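Local coordinates for protein esterase E25 (Uncultured bacterium, PDB 4Q05) that is an esterase of the bacterial hormone-sensitive lipase family with an alpha/beta hydrolase fold, and probably hydrolyses carboxylic ester bonds as a dimer, at residues A[246-257]-A[299-307]. Sequence-based numbering, arbitrary orientation.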
loop_
_atom_site.group_PDB
_atom_site.type_symbol
_atom_site.label_atom_id
_atom_site.label_comp_id
_atom_site.label_asym_id
_atom_site.label_seq_id
_atom_site.Cartn_x
_atom_site.Cartn_y
_atom_site.Cartn_z
ATOM N N TYR A 246 -3.980 12.836 -4.107
ATOM C CA TYR A 246 -4.545 14.191 -4.050
ATOM C C TYR A 246 -5.607 14.372 -5.131
ATOM O O TYR A 246 -6.569 15.108 -4.956
ATOM C CB TYR A 246 -3.452 15.240 -4.257
ATOM C CG TYR A 246 -2.625 15.563 -3.038
ATOM C CD1 TYR A 246 -3.221 15.763 -1.799
ATOM C CD2 TYR A 246 -1.248 15.693 -3.131
ATOM C CE1 TYR A 246 -2.460 16.095 -0.678
ATOM C CE2 TYR A 246 -0.477 16.020 -2.019
ATOM C CZ TYR A 246 -1.098 16.219 -0.799
ATOM O OH TYR A 246 -0.349 16.533 0.299
ATOM N N TYR A 247 -5.418 13.707 -6.264
ATOM C CA TYR A 247 -6.317 13.880 -7.403
ATOM C C TYR A 247 -7.347 12.765 -7.455
ATOM O O TYR A 247 -8.549 13.014 -7.553
ATOM C CB TYR A 247 -5.507 13.979 -8.701
ATOM C CG TYR A 247 -4.532 15.141 -8.662
ATOM C CD1 TYR A 247 -4.907 16.413 -9.089
ATOM C CD2 TYR A 247 -3.243 14.973 -8.175
ATOM C CE1 TYR A 247 -4.010 17.489 -9.039
ATOM C CE2 TYR A 247 -2.356 16.031 -8.116
ATOM C CZ TYR A 247 -2.736 17.283 -8.547
ATOM O OH TYR A 247 -1.821 18.324 -8.472
ATOM N N ILE A 248 -6.868 11.531 -7.347
ATOM C CA ILE A 248 -7.739 10.376 -7.387
ATOM C C ILE A 248 -8.713 10.351 -6.215
ATOM O O ILE A 248 -9.890 10.003 -6.376
ATOM C CB ILE A 248 -6.917 9.078 -7.371
ATOM C CG1 ILE A 248 -6.000 9.010 -8.605
ATOM C CG2 ILE A 248 -7.846 7.862 -7.288
ATOM C CD1 ILE A 248 -5.160 7.723 -8.690
ATOM N N ASN A 249 -8.227 10.691 -5.025
ATOM C CA ASN A 249 -9.078 10.600 -3.839
ATOM C C ASN A 249 -9.720 11.942 -3.468
ATOM O O ASN A 249 -10.310 12.088 -2.403
ATOM C CB ASN A 249 -8.325 9.971 -2.661
ATOM C CG ASN A 249 -8.153 8.484 -2.831
ATOM O OD1 ASN A 249 -8.901 7.860 -3.586
ATOM N ND2 ASN A 249 -7.183 7.896 -2.130
ATOM N N ASP A 250 -9.635 12.908 -4.372
ATOM C CA ASP A 250 -10.322 14.181 -4.178
ATOM C C ASP A 250 -11.831 13.906 -4.091
ATOM O O ASP A 250 -12.422 13.368 -5.024
ATOM C CB ASP A 250 -10.027 15.112 -5.348
ATOM C CG ASP A 250 -10.475 16.541 -5.079
ATOM O OD1 ASP A 250 -11.686 16.759 -4.926
ATOM O OD2 ASP A 250 -9.618 17.442 -5.003
ATOM N N GLY A 251 -12.446 14.257 -2.969
ATOM C CA GLY A 251 -13.853 13.966 -2.753
ATOM C C GLY A 251 -14.107 12.561 -2.221
ATOM O O GLY A 251 -15.253 12.187 -1.969
ATOM N N ILE A 252 -13.046 11.776 -2.047
ATOM C CA ILE A 252 -13.181 10.397 -1.577
ATOM C C ILE A 252 -12.651 10.209 -0.156
ATOM O O ILE A 252 -13.060 9.301 0.560
ATOM C CB ILE A 252 -12.513 9.405 -2.569
ATOM C CG1 ILE A 252 -13.336 9.354 -3.860
ATOM C CG2 ILE A 252 -12.386 8.008 -1.958
ATOM C CD1 ILE A 252 -12.679 8.606 -5.001
ATOM N N ASP A 253 -11.748 11.092 0.261
ATOM C CA ASP A 253 -11.267 11.069 1.628
ATOM C C ASP A 253 -12.271 11.871 2.467
ATOM O O ASP A 253 -12.364 13.078 2.328
ATOM C CB ASP A 253 -9.870 11.695 1.692
ATOM C CG ASP A 253 -9.274 11.657 3.083
ATOM O OD1 ASP A 253 -9.924 12.149 4.040
ATOM O OD2 ASP A 253 -8.155 11.124 3.213
ATOM N N ARG A 254 -13.014 11.198 3.334
ATOM C CA ARG A 254 -14.113 11.848 4.054
ATOM C C ARG A 254 -13.617 12.862 5.077
ATOM O O ARG A 254 -14.398 13.663 5.591
ATOM C CB ARG A 254 -14.983 10.809 4.754
ATOM C CG ARG A 254 -14.290 10.156 5.938
ATOM C CD ARG A 254 -14.929 8.842 6.341
ATOM N NE ARG A 254 -14.298 8.385 7.570
ATOM C CZ ARG A 254 -14.909 8.288 8.746
ATOM N NH1 ARG A 254 -16.203 8.567 8.847
ATOM N NH2 ARG A 254 -14.222 7.895 9.812
ATOM N N ASN A 255 -12.319 12.829 5.371
ATOM C CA ASN A 255 -11.767 13.701 6.387
ATOM C C ASN A 255 -11.081 14.940 5.833
ATOM O O ASN A 255 -11.441 16.056 6.202
ATOM C CB ASN A 255 -10.852 12.921 7.332
ATOM C CG ASN A 255 -11.549 11.713 7.929
ATOM O OD1 ASN A 255 -11.024 10.596 7.916
ATOM N ND2 ASN A 255 -12.758 11.925 8.424
ATOM N N LEU A 256 -10.093 14.753 4.962
ATOM C CA LEU A 256 -9.439 15.880 4.314
ATOM C C LEU A 256 -10.269 16.400 3.138
ATOM O O LEU A 256 -10.253 17.602 2.833
ATOM C CB LEU A 256 -8.039 15.491 3.839
ATOM C CG LEU A 256 -7.022 15.166 4.935
ATOM C CD1 LEU A 256 -5.668 14.783 4.332
ATOM C CD2 LEU A 256 -6.883 16.364 5.869
ATOM N N VAL A 257 -11.002 15.487 2.506
ATOM C CA VAL A 257 -11.842 15.774 1.336
ATOM C C VAL A 257 -11.083 16.252 0.096
ATOM O O VAL A 257 -11.194 15.654 -0.970
ATOM C CB VAL A 257 -12.979 16.789 1.639
ATOM C CG1 VAL A 257 -13.898 16.890 0.449
ATOM C CG2 VAL A 257 -13.780 16.378 2.868
ATOM N N GLY A 299 -4.643 4.116 3.695
ATOM C CA GLY A 299 -5.745 3.302 3.215
ATOM C C GLY A 299 -6.163 3.734 1.833
ATOM O O GLY A 299 -5.677 4.744 1.331
ATOM N N THR A 300 -7.083 2.985 1.226
ATOM C CA THR A 300 -7.443 3.212 -0.162
ATOM C C THR A 300 -8.099 4.566 -0.398
ATOM O O THR A 300 -8.051 5.084 -1.501
ATOM C CB THR A 300 -8.386 2.109 -0.666
ATOM O OG1 THR A 300 -9.481 1.999 0.244
ATOM C CG2 THR A 300 -7.648 0.765 -0.739
ATOM N N ARG A 301 -8.724 5.143 0.625
ATOM C CA ARG A 301 -9.433 6.410 0.430
ATOM C C ARG A 301 -8.658 7.613 0.966
ATOM O O ARG A 301 -9.160 8.733 0.984
ATOM C CB ARG A 301 -10.824 6.347 1.074
ATOM C CG ARG A 301 -11.658 5.195 0.538
ATOM C CD ARG A 301 -13.126 5.288 0.948
ATOM N NE ARG A 301 -13.856 4.149 0.397
ATOM C CZ ARG A 301 -15.175 4.097 0.257
ATOM N NH1 ARG A 301 -15.925 5.123 0.637
ATOM N NH2 ARG A 301 -15.743 3.008 -0.258
ATOM N N ASP A 302 -7.428 7.378 1.392
ATOM C CA ASP A 302 -6.630 8.434 2.004
ATOM C C ASP A 302 -6.151 9.418 0.947
ATOM O O ASP A 302 -5.542 9.010 -0.049
ATOM C CB ASP A 302 -5.423 7.796 2.673
ATOM C CG ASP A 302 -4.724 8.715 3.670
ATOM O OD1 ASP A 302 -4.932 9.954 3.650
ATOM O OD2 ASP A 302 -3.945 8.169 4.475
ATOM N N LEU A 303 -6.411 10.705 1.170
ATOM C CA LEU A 303 -5.886 11.754 0.302
ATOM C C LEU A 303 -4.362 11.735 0.331
ATOM O O LEU A 303 -3.719 12.172 -0.626
ATOM C CB LEU A 303 -6.378 13.137 0.748
ATOM C CG LEU A 303 -6.322 14.242 -0.306
ATOM C CD1 LEU A 303 -7.452 14.040 -1.311
ATOM C CD2 LEU A 303 -6.405 15.650 0.330
ATOM N N LEU A 304 -3.791 11.235 1.430
ATOM C CA LEU A 304 -2.332 11.149 1.572
ATOM C C LEU A 304 -1.790 9.737 1.330
ATOM O O LEU A 304 -0.652 9.422 1.704
ATOM C CB LEU A 304 -1.869 11.633 2.949
ATOM C CG LEU A 304 -2.300 13.064 3.307
ATOM C CD1 LEU A 304 -1.661 13.489 4.625
ATOM C CD2 LEU A 304 -1.895 14.012 2.196
ATOM N N LEU A 305 -2.596 8.894 0.706
ATOM C CA LEU A 305 -2.115 7.574 0.298
ATOM C C LEU A 305 -0.783 7.687 -0.463
ATOM O O LEU A 305 0.174 6.985 -0.149
ATOM C CB LEU A 305 -3.167 6.873 -0.562
ATOM C CG LEU A 305 -2.719 5.611 -1.297
ATOM C CD1 LEU A 305 -2.256 4.537 -0.312
ATOM C CD2 LEU A 305 -3.840 5.082 -2.210
ATOM N N SER A 306 -0.727 8.577 -1.457
ATOM C CA SER A 306 0.481 8.758 -2.262
ATOM C C SER A 306 1.647 9.227 -1.393
ATOM O O SER A 306 2.768 8.714 -1.504
ATOM C CB SER A 306 0.235 9.763 -3.409
ATOM O OG SER A 306 -0.582 9.200 -4.418
ATOM N N ALA A 307 1.396 10.205 -0.529
ATOM C CA ALA A 307 2.460 10.704 0.347
ATOM C C ALA A 307 3.036 9.543 1.145
ATOM O O ALA A 307 4.250 9.463 1.389
ATOM C CB ALA A 307 1.924 11.793 1.304
#
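Leu303 is the bump of this contact, a worked example of one leucine filling a hollow made by the end of helix 244-248 and the loop that follows. With CG swung anti to the backbone N (chi1 -160°), it reaches Tyr246 CD1 at 3.8 Å; from there CD1 lies 3.6 Å from Asn249 O, whereas CD2 fits between Leu256 CB and the in-plane edge of the Tyr246 ring. Leu304 widens the wedge, its CD2 3.6 Å from Tyr246 CE1 and its CG against Leu256 CD1. Ile252 CG2 rests on Arg301 CB and CG. Polar grips fix the fit. Asn249 ND2 donates to Thr300 O (3.0 Å) and, straighter, to Asp302 O (2.9 Å), pinning the turn that precedes helix 305-317. Asp253 OD2 takes Leu303 N on its anti side at 2.7 Å, while OD1 receives Asn255 N, an Asx turn, and also Leu256 N, which completes an Asx motif. Replacing Asp253 by an alanine removes both carboxylate oxygens, which would probably leave Leu303 N without its acceptor and let the 253-256 bend lose its shape. The contact joins the loop after helix 244-248 to the turn linking strand 294-299 with helix 305-317; strand 37-44 packs on Ile252 and Arg301, and Asp244 of the second subunit forms a salt bridge with Arg301, making the joint part of the dimer interface.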